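Local coordinates for protein glucose-6-phosphate 1-dehydrogenase (Kluyveromyces lactis, PDB 7E6I) that catalyses the NADP+-dependent oxidation of glucose 6-phosphate to 6-phosphogluconolactone, the rate-limiting first step of the oxidative pentose phosphate pathway, at residues E343-V355 against P364-E376. Sequence-based numbering, arbitrary orientation.
Sequences EGKVEIRIQFRRV and PNNELVIRIQPNE. With BG6 (6-O-phosphono-beta-D-glucopyranose), chain B.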
ATOM      1  N   GLU A 343     -11.846 -12.905   9.678  1.00 39.26           N
ATOM      2  CA  GLU A 343     -12.411 -12.155   8.558  1.00 36.87           C
ATOM      3  C   GLU A 343     -11.301 -11.386   7.863  1.00 35.68           C
ATOM      4  O   GLU A 343     -10.206 -11.219   8.401  1.00 35.18           O
ATOM      5  CB  GLU A 343     -13.503 -11.180   9.017  1.00 38.27           C
ATOM      6  CG  GLU A 343     -12.986 -10.198  10.054  1.00 40.15           C
ATOM      7  CD  GLU A 343     -14.020  -9.201  10.512  1.00 44.41           C
ATOM      8  OE1 GLU A 343     -14.926  -8.865   9.721  1.00 46.11           O
ATOM      9  OE2 GLU A 343     -13.919  -8.752  11.677  1.00 48.96           O
ATOM     10  N   GLY A 344     -11.606 -10.911   6.656  1.00 35.74           N
ATOM     11  CA  GLY A 344     -10.716 -10.033   5.923  1.00 33.62           C
ATOM     12  C   GLY A 344     -11.256  -8.617   5.956  1.00 36.17           C
ATOM     13  O   GLY A 344     -12.424  -8.374   5.641  1.00 37.99           O
ATOM     14  N   LYS A 345     -10.386  -7.681   6.327  1.00 35.56           N
ATOM     15  CA  LYS A 345     -10.802  -6.320   6.640  1.00 30.22           C
ATOM     16  C   LYS A 345      -9.590  -5.416   6.775  1.00 29.95           C
ATOM     17  O   LYS A 345      -8.613  -5.773   7.448  1.00 27.30           O
ATOM     18  CB  LYS A 345     -11.573  -6.325   7.958  1.00 34.12           C
ATOM     19  CG  LYS A 345     -12.565  -5.265   8.153  1.00 34.57           C
ATOM     20  CD  LYS A 345     -13.391  -5.613   9.393  1.00 42.11           C
ATOM     21  CE  LYS A 345     -12.658  -5.335  10.691  1.00 41.29           C
ATOM     22  NZ  LYS A 345     -13.617  -4.878  11.751  1.00 40.66           N
ATOM     23  N   VAL A 346      -9.641  -4.232   6.179  1.00 30.26           N
ATOM     24  CA  VAL A 346      -8.730  -3.156   6.538  1.00 25.98           C
ATOM     25  C   VAL A 346      -9.573  -1.958   6.932  1.00 29.36           C
ATOM     26  O   VAL A 346     -10.449  -1.529   6.168  1.00 28.53           O
ATOM     27  CB  VAL A 346      -7.759  -2.802   5.401  1.00 30.01           C
ATOM     28  CG1 VAL A 346      -6.993  -1.524   5.759  1.00 27.84           C
ATOM     29  CG2 VAL A 346      -6.778  -3.955   5.158  1.00 28.97           C
ATOM     30  N   GLU A 347      -9.286  -1.397   8.103  1.00 25.16           N
ATOM     31  CA  GLU A 347     -10.234  -0.492   8.729  1.00 28.50           C
ATOM     32  C   GLU A 347      -9.499   0.525   9.592  1.00 26.86           C
ATOM     33  O   GLU A 347      -8.491   0.202  10.237  1.00 23.87           O
ATOM     34  CB  GLU A 347     -11.223  -1.301   9.578  1.00 30.94           C
ATOM     35  CG  GLU A 347     -12.486  -0.611   9.904  1.00 32.30           C
ATOM     36  CD  GLU A 347     -13.522  -1.573  10.470  1.00 39.47           C
ATOM     37  OE1 GLU A 347     -13.473  -1.834  11.704  1.00 34.90           O
ATOM     38  OE2 GLU A 347     -14.379  -2.057   9.677  1.00 42.55           O
ATOM     39  N   ILE A 348     -10.041   1.746   9.619  1.00 22.38           N
ATOM     40  CA  ILE A 348      -9.588   2.826  10.491  1.00 21.66           C
ATOM     41  C   ILE A 348     -10.685   3.095  11.507  1.00 21.67           C
ATOM     42  O   ILE A 348     -11.845   3.276  11.131  1.00 20.30           O
ATOM     43  CB  ILE A 348      -9.298   4.113   9.698  1.00 23.30           C
ATOM     44  CG1 ILE A 348      -8.174   3.910   8.689  1.00 19.97           C
ATOM     45  CG2 ILE A 348      -9.040   5.287  10.648  1.00 20.09           C
ATOM     46  CD1 ILE A 348      -8.286   4.891   7.540  1.00 20.29           C
ATOM     47  N   ARG A 349     -10.327   3.179  12.781  1.00 22.29           N
ATOM     48  CA  ARG A 349     -11.324   3.432  13.820  1.00 21.72           C
ATOM     49  C   ARG A 349     -10.823   4.562  14.698  1.00 22.19           C
ATOM     50  O   ARG A 349      -9.731   4.473  15.266  1.00 22.08           O
ATOM     51  CB  ARG A 349     -11.588   2.179  14.656  1.00 24.14           C
ATOM     52  CG  ARG A 349     -12.787   2.266  15.593  1.00 28.35           C
ATOM     53  CD  ARG A 349     -13.002   0.922  16.285  1.00 33.48           C
ATOM     54  NE  ARG A 349     -13.499  -0.053  15.325  1.00 34.98           N
ATOM     55  CZ  ARG A 349     -14.785  -0.173  15.021  1.00 38.59           C
ATOM     56  NH1 ARG A 349     -15.687   0.606  15.638  1.00 33.15           N
ATOM     57  NH2 ARG A 349     -15.171  -1.061  14.106  1.00 35.61           N
ATOM     58  N   ILE A 350     -11.619   5.612  14.820  1.00 21.41           N
ATOM     59  CA  ILE A 350     -11.240   6.777  15.597  1.00 22.29           C
ATOM     60  C   ILE A 350     -12.333   7.014  16.625  1.00 22.54           C
ATOM     61  O   ILE A 350     -13.504   7.133  16.262  1.00 23.26           O
ATOM     62  CB  ILE A 350     -11.034   8.004  14.696  1.00 20.25           C
ATOM     63  CG1 ILE A 350      -9.740   7.794  13.910  1.00 21.59           C
ATOM     64  CG2 ILE A 350     -10.970   9.258  15.538  1.00 19.92           C
ATOM     65  CD1 ILE A 350      -9.555   8.684  12.763  1.00 23.10           C
ATOM     66  N   GLN A 351     -11.965   7.019  17.902  1.00 20.71           N
ATOM     67  CA  GLN A 351     -12.908   7.270  18.981  1.00 23.75           C
ATOM     68  C   GLN A 351     -12.697   8.677  19.519  1.00 23.55           C
ATOM     69  O   GLN A 351     -11.563   9.071  19.815  1.00 22.85           O
ATOM     70  CB  GLN A 351     -12.758   6.266  20.122  1.00 21.38           C
ATOM     71  CG  GLN A 351     -14.003   6.232  20.961  1.00 25.95           C
ATOM     72  CD  GLN A 351     -14.006   5.143  22.014  1.00 27.40           C
ATOM     73  OE1 GLN A 351     -13.052   4.997  22.753  1.00 24.35           O
ATOM     74  NE2 GLN A 351     -15.097   4.389  22.091  1.00 27.43           N
ATOM     75  N   PHE A 352     -13.786   9.421  19.661  1.00 18.44           N
ATOM     76  CA  PHE A 352     -13.699  10.797  20.128  1.00 25.29           C
ATOM     77  C   PHE A 352     -13.967  10.893  21.626  1.00 24.72           C
ATOM     78  O   PHE A 352     -14.519   9.982  22.247  1.00 22.71           O
ATOM     79  CB  PHE A 352     -14.662  11.674  19.328  1.00 22.07           C
ATOM     80  CG  PHE A 352     -14.294  11.759  17.873  1.00 22.18           C
ATOM     81  CD1 PHE A 352     -13.381  12.711  17.428  1.00 20.43           C
ATOM     82  CD2 PHE A 352     -14.816  10.860  16.953  1.00 21.11           C
ATOM     83  CE1 PHE A 352     -13.020  12.785  16.090  1.00 19.62           C
ATOM     84  CE2 PHE A 352     -14.456  10.933  15.613  1.00 20.56           C
ATOM     85  CZ  PHE A 352     -13.564  11.894  15.184  1.00 17.46           C
ATOM     86  N   ARG A 353     -13.531  12.003  22.210  1.00 28.52           N
ATOM     87  CA  ARG A 353     -13.641  12.189  23.651  1.00 30.15           C
ATOM     88  C   ARG A 353     -15.060  12.555  24.053  1.00 33.29           C
ATOM     89  O   ARG A 353     -15.826  13.117  23.270  1.00 37.04           O
ATOM     90  CB  ARG A 353     -12.707  13.289  24.131  1.00 26.41           C
ATOM     91  CG  ARG A 353     -11.284  12.890  24.189  1.00 26.97           C
ATOM     92  CD  ARG A 353     -10.454  14.000  24.796  1.00 26.18           C
ATOM     93  NE  ARG A 353      -9.057  13.833  24.421  1.00 29.52           N
ATOM     94  CZ  ARG A 353      -8.210  12.988  25.007  1.00 32.11           C
ATOM     95  NH1 ARG A 353      -8.613  12.230  26.033  1.00 32.73           N
ATOM     96  NH2 ARG A 353      -6.953  12.910  24.565  1.00 31.08           N
ATOM     97  N   ARG A 354     -15.398  12.236  25.291  1.00 38.45           N
ATOM     98  CA  ARG A 354     -16.601  12.730  25.938  1.00 44.08           C
ATOM     99  C   ARG A 354     -16.227  13.802  26.959  1.00 52.24           C
ATOM    100  O   ARG A 354     -15.132  13.782  27.529  1.00 52.81           O
ATOM    101  CB  ARG A 354     -17.361  11.588  26.629  1.00 43.43           C
ATOM    102  CG  ARG A 354     -18.379  10.887  25.718  1.00 44.13           C
ATOM    103  CD  ARG A 354     -19.802  11.548  25.742  1.00 45.49           C
ATOM    104  NE  ARG A 354     -19.891  12.832  25.024  1.00 51.52           N
ATOM    105  CZ  ARG A 354     -20.217  12.963  23.734  1.00 43.41           C
ATOM    106  NH1 ARG A 354     -20.504  11.910  22.979  1.00 35.00           N
ATOM    107  NH2 ARG A 354     -20.244  14.166  23.184  1.00 45.46           N
ATOM    108  N   VAL A 355     -17.139  14.754  27.180  1.00 53.89           N
ATOM    109  CA  VAL A 355     -17.036  15.621  28.350  1.00 51.14           C
ATOM    110  C   VAL A 355     -17.300  14.788  29.600  1.00 54.62           C
ATOM    111  O   VAL A 355     -18.037  13.790  29.562  1.00 57.10           O
ATOM    112  CB  VAL A 355     -18.030  16.788  28.229  1.00 51.87           C
ATOM    113  CG1 VAL A 355     -17.335  18.125  28.463  1.00 49.72           C
ATOM    114  CG2 VAL A 355     -18.684  16.723  26.862  1.00 50.88           C
ATOM    115  N   PRO A 364     -22.783   7.792  24.841  1.00 31.62           N
ATOM    116  CA  PRO A 364     -21.551   7.149  24.360  1.00 32.14           C
ATOM    117  C   PRO A 364     -20.699   8.065  23.484  1.00 31.60           C
ATOM    118  O   PRO A 364     -21.183   9.016  22.866  1.00 28.40           O
ATOM    119  CB  PRO A 364     -22.052   5.933  23.572  1.00 27.86           C
ATOM    120  CG  PRO A 364     -23.505   6.110  23.405  1.00 29.48           C
ATOM    121  CD  PRO A 364     -24.008   7.249  24.237  1.00 31.19           C
ATOM    122  N   ASN A 365     -19.402   7.769  23.472  1.00 30.80           N
ATOM    123  CA  ASN A 365     -18.449   8.478  22.629  1.00 29.23           C
ATOM    124  C   ASN A 365     -18.841   8.387  21.163  1.00 26.89           C
ATOM    125  O   ASN A 365     -19.230   7.323  20.674  1.00 27.41           O
ATOM    126  CB  ASN A 365     -17.043   7.900  22.802  1.00 27.78           C
ATOM    127  CG  ASN A 365     -16.609   7.826  24.257  1.00 31.74           C
ATOM    128  OD1 ASN A 365     -17.196   7.099  25.061  1.00 33.96           O
ATOM    129  ND2 ASN A 365     -15.574   8.573  24.600  1.00 32.16           N
ATOM    130  N   ASN A 366     -18.731   9.514  20.462  1.00 22.48           N
ATOM    131  CA  ASN A 366     -18.725   9.472  19.012  1.00 23.34           C
ATOM    132  C   ASN A 366     -17.539   8.674  18.509  1.00 23.14           C
ATOM    133  O   ASN A 366     -16.487   8.595  19.147  1.00 21.71           O
ATOM    134  CB  ASN A 366     -18.664  10.869  18.420  1.00 23.53           C
ATOM    135  CG  ASN A 366     -19.828  11.686  18.826  1.00 25.23           C
ATOM    136  OD1 ASN A 366     -19.701  12.624  19.608  1.00 27.69           O
ATOM    137  ND2 ASN A 366     -20.998  11.314  18.334  1.00 25.86           N
ATOM    138  N   GLU A 367     -17.712   8.122  17.322  1.00 24.98           N
ATOM    139  CA  GLU A 367     -16.779   7.168  16.769  1.00 23.83           C
ATOM    140  C   GLU A 367     -16.877   7.279  15.262  1.00 22.56           C
ATOM    141  O   GLU A 367     -17.964   7.489  14.723  1.00 24.08           O
ATOM    142  CB  GLU A 367     -17.118   5.759  17.256  1.00 22.69           C
ATOM    143  CG  GLU A 367     -15.938   4.854  17.415  1.00 28.04           C
ATOM    144  CD  GLU A 367     -16.226   3.670  18.349  1.00 32.36           C
ATOM    145  OE1 GLU A 367     -16.603   3.867  19.542  1.00 32.52           O
ATOM    146  OE2 GLU A 367     -16.065   2.534  17.872  1.00 33.68           O
ATOM    147  N   LEU A 368     -15.738   7.169  14.592  1.00 23.29           N
ATOM    148  CA  LEU A 368     -15.676   7.223  13.142  1.00 23.23           C
ATOM    149  C   LEU A 368     -14.941   5.987  12.668  1.00 23.26           C
ATOM    150  O   LEU A 368     -13.825   5.722  13.126  1.00 23.35           O
ATOM    151  CB  LEU A 368     -14.954   8.487  12.655  1.00 23.62           C
ATOM    152  CG  LEU A 368     -14.589   8.517  11.163  1.00 25.66           C
ATOM    153  CD1 LEU A 368     -15.847   8.555  10.331  1.00 25.01           C
ATOM    154  CD2 LEU A 368     -13.667   9.712  10.829  1.00 23.52           C
ATOM    155  N   VAL A 369     -15.560   5.242  11.753  1.00 22.53           N
ATOM    156  CA  VAL A 369     -14.966   4.061  11.145  1.00 22.01           C
ATOM    157  C   VAL A 369     -14.893   4.278   9.640  1.00 25.46           C
ATOM    158  O   VAL A 369     -15.895   4.632   9.009  1.00 27.99           O
ATOM    159  CB  VAL A 369     -15.764   2.788  11.473  1.00 28.87           C
ATOM    160  CG1 VAL A 369     -15.247   1.615  10.645  1.00 27.04           C
ATOM    161  CG2 VAL A 369     -15.689   2.475  12.969  1.00 23.00           C
ATOM    162  N   ILE A 370     -13.714   4.073   9.071  1.00 24.26           N
ATOM    163  CA  ILE A 370     -13.494   4.151   7.631  1.00 26.45           C
ATOM    164  C   ILE A 370     -13.071   2.763   7.168  1.00 28.28           C
ATOM    165  O   ILE A 370     -11.973   2.305   7.505  1.00 26.52           O
ATOM    166  CB  ILE A 370     -12.428   5.201   7.278  1.00 25.33           C
ATOM    167  CG1 ILE A 370     -12.806   6.551   7.887  1.00 24.73           C
ATOM    168  CG2 ILE A 370     -12.237   5.310   5.771  1.00 22.24           C
ATOM    169  CD1 ILE A 370     -11.653   7.484   7.983  1.00 25.12           C
ATOM    170  N   ARG A 371     -13.939   2.066   6.427  1.00 29.27           N
ATOM    171  CA  ARG A 371     -13.573   0.767   5.876  1.00 29.73           C
ATOM    172  C   ARG A 371     -12.876   0.963   4.539  1.00 28.80           C
ATOM    173  O   ARG A 371     -13.473   1.482   3.592  1.00 29.16           O
ATOM    174  CB  ARG A 371     -14.765  -0.171   5.688  1.00 33.64           C
ATOM    175  CG  ARG A 371     -14.290  -1.637   5.585  1.00 37.21           C
ATOM    176  CD  ARG A 371     -15.387  -2.638   5.757  1.00 43.27           C
ATOM    177  NE  ARG A 371     -15.319  -3.279   7.061  1.00 45.16           N
ATOM    178  CZ  ARG A 371     -16.364  -3.868   7.633  1.00 55.75           C
ATOM    179  NH1 ARG A 371     -17.530  -3.875   6.991  1.00 56.64           N
ATOM    180  NH2 ARG A 371     -16.262  -4.436   8.840  1.00 56.96           N
ATOM    181  N   ILE A 372     -11.625   0.521   4.459  1.00 28.14           N
ATOM    182  CA  ILE A 372     -10.916   0.597   3.191  1.00 29.53           C
ATOM    183  C   ILE A 372     -11.290  -0.572   2.299  1.00 31.14           C
ATOM    184  O   ILE A 372     -11.464  -0.412   1.085  1.00 34.07           O
ATOM    185  CB  ILE A 372      -9.409   0.668   3.452  1.00 28.70           C
ATOM    186  CG1 ILE A 372      -9.070   2.043   4.014  1.00 25.54           C
ATOM    187  CG2 ILE A 372      -8.615   0.325   2.185  1.00 27.77           C
ATOM    188  CD1 ILE A 372      -8.171   1.973   5.179  1.00 26.45           C
ATOM    189  N   GLN A 373     -11.451  -1.751   2.887  1.00 32.13           N
ATOM    190  CA  GLN A 373     -11.808  -2.947   2.145  1.00 35.14           C
ATOM    191  C   GLN A 373     -12.300  -3.979   3.142  1.00 35.59           C
ATOM    192  O   GLN A 373     -11.824  -4.001   4.280  1.00 33.57           O
ATOM    193  CB  GLN A 373     -10.609  -3.478   1.346  1.00 33.00           C
ATOM    194  CG  GLN A 373      -9.517  -4.118   2.177  1.00 32.14           C
ATOM    195  CD  GLN A 373      -8.265  -4.386   1.347  1.00 35.01           C
ATOM    196  OE1 GLN A 373      -7.952  -3.635   0.424  1.00 34.46           O
ATOM    197  NE2 GLN A 373      -7.549  -5.458   1.671  1.00 35.81           N
ATOM    198  N   PRO A 374     -13.251  -4.849   2.755  1.00 37.99           N
ATOM    199  CA  PRO A 374     -13.873  -4.957   1.429  1.00 37.97           C
ATOM    200  C   PRO A 374     -14.857  -3.864   1.002  1.00 45.54           C
ATOM    201  O   PRO A 374     -14.704  -3.354  -0.108  1.00 55.46           O
ATOM    202  CB  PRO A 374     -14.614  -6.294   1.494  1.00 37.45           C
ATOM    203  CG  PRO A 374     -14.567  -6.730   2.905  1.00 34.16           C
ATOM    204  CD  PRO A 374     -13.407  -6.088   3.534  1.00 35.30           C
ATOM    205  N   ASN A 375     -15.868  -3.514   1.786  1.00 41.76           N
ATOM    206  CA  ASN A 375     -16.944  -2.693   1.235  1.00 43.35           C
ATOM    207  C   ASN A 375     -16.725  -1.243   1.645  1.00 44.25           C
ATOM    208  O   ASN A 375     -17.323  -0.756   2.599  1.00 41.97           O
ATOM    209  CB  ASN A 375     -18.304  -3.194   1.700  1.00 48.16           C
ATOM    210  CG  ASN A 375     -18.431  -4.699   1.611  1.00 55.37           C
ATOM    211  OD1 ASN A 375     -18.455  -5.263   0.514  1.00 57.08           O
ATOM    212  ND2 ASN A 375     -18.516  -5.364   2.769  1.00 56.65           N
ATOM    213  N   GLU A 376     -15.845  -0.556   0.900  1.00 41.62           N
ATOM    214  CA  GLU A 376     -15.578   0.878   1.039  1.00 42.68           C
ATOM    215  C   GLU A 376     -16.750   1.637   1.649  1.00 43.73           C
ATOM    216  O   GLU A 376     -17.814   1.739   1.027  1.00 49.51           O
ATOM    217  CB  GLU A 376     -15.262   1.503  -0.324  1.00 44.98           C
ATOM    218  CG  GLU A 376     -13.982   1.054  -0.956  1.00 41.72           C
ATOM    219  CD  GLU A 376     -14.232   0.103  -2.102  1.00 52.74           C
ATOM    220  OE1 GLU A 376     -15.067  -0.823  -1.949  1.00 56.49           O
ATOM    221  OE2 GLU A 376     -13.595   0.291  -3.167  1.00 61.78           O
TER
HETATM  222  C1  BG6 B 501       1.223  -7.595   0.600  1.00 39.80           C
HETATM  223  C2  BG6 B 501       1.580  -8.586   1.707  1.00 38.13           C
HETATM  224  O1  BG6 B 501       2.032  -6.487   0.578  1.00 37.90           O
HETATM  225  O5  BG6 B 501      -0.180  -7.108   0.813  1.00 41.80           O
HETATM  226  C3  BG6 B 501       0.608  -9.712   1.765  1.00 36.83           C
HETATM  227  O2  BG6 B 501       2.906  -9.104   1.537  1.00 35.89           O
HETATM  228  C4  BG6 B 501      -0.781  -9.215   1.995  1.00 39.08           C
HETATM  229  O3  BG6 B 501       0.937 -10.605   2.863  1.00 36.64           O
HETATM  230  C5  BG6 B 501      -1.173  -8.201   0.919  1.00 41.46           C
HETATM  231  O4  BG6 B 501      -1.674 -10.337   1.994  1.00 41.67           O
HETATM  232  C6  BG6 B 501      -2.493  -7.532   1.187  1.00 43.35           C
HETATM  233  O6  BG6 B 501      -2.733  -6.613   0.136  1.00 45.33           O
HETATM  234  P   BG6 B 501      -4.306  -6.342  -0.318  1.00 49.16           P
HETATM  235  O1P BG6 B 501      -4.959  -5.979   1.002  1.00 40.50           O
HETATM  236  O2P BG6 B 501      -4.861  -7.606  -0.921  1.00 42.76           O
HETATM  237  O3P BG6 B 501      -4.447  -5.226  -1.352  1.00 36.04           O
HETATM  238  O   HOH W   1     -17.561  12.034  21.701  1.00 25.57           O
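I372 sends its CD1 between two side chains of the facing strand, lying 3.7 Å from V346 CG1 and 3.8 Å from I348 CD1. Beside them I348 and I370 run side by side, pointing the same way, and further along L368 CB meets F352 CE2 at the ring edge, while I350 CG2 lies over one ring face. M189 and V190 of helix 188-191 pack against this apolar side.

The backbones are antiparallel, and paired N-H and C=O groups join I348 to I370 and I350 to L368. At V346 the register slips by one: its O accepts from I372 N at 2.9 Å and only weakly from Q373 N, which defines a classic beta bulge. These are neighbouring inner strands of the large mixed sheet in the C-terminal domain, with strand 212-220 on the far side of 345-352. Beyond the bulge, Q373 NE2 donates to O1P of the bound glucose 6-phosphate (2.7 Å), and its OE1 is held by K187.

The other face carries a chain of charges. E347 OE2 takes R371 NE at 3.0 Å, the two flat groups only 26° apart, while its OE1 is gripped from opposite faces of the carboxylate by K345 NZ and R349 NH2. A bend at chi3 (-71°) lays the R349 guanidinium over V369 CG2 and brings NH1 to E367 OE2 (3.0 Å), in the guanidinium plane but with the carboxylate turned 84°; Y480 also bonds this oxygen. K345, R349 and R371 match residues that bind a second NADP+ in relatives; here their pairing with E347 and E367 would partly offset their charge. Past the strand ends, N365 ND2 donates to F352 O in the carbonyl plane.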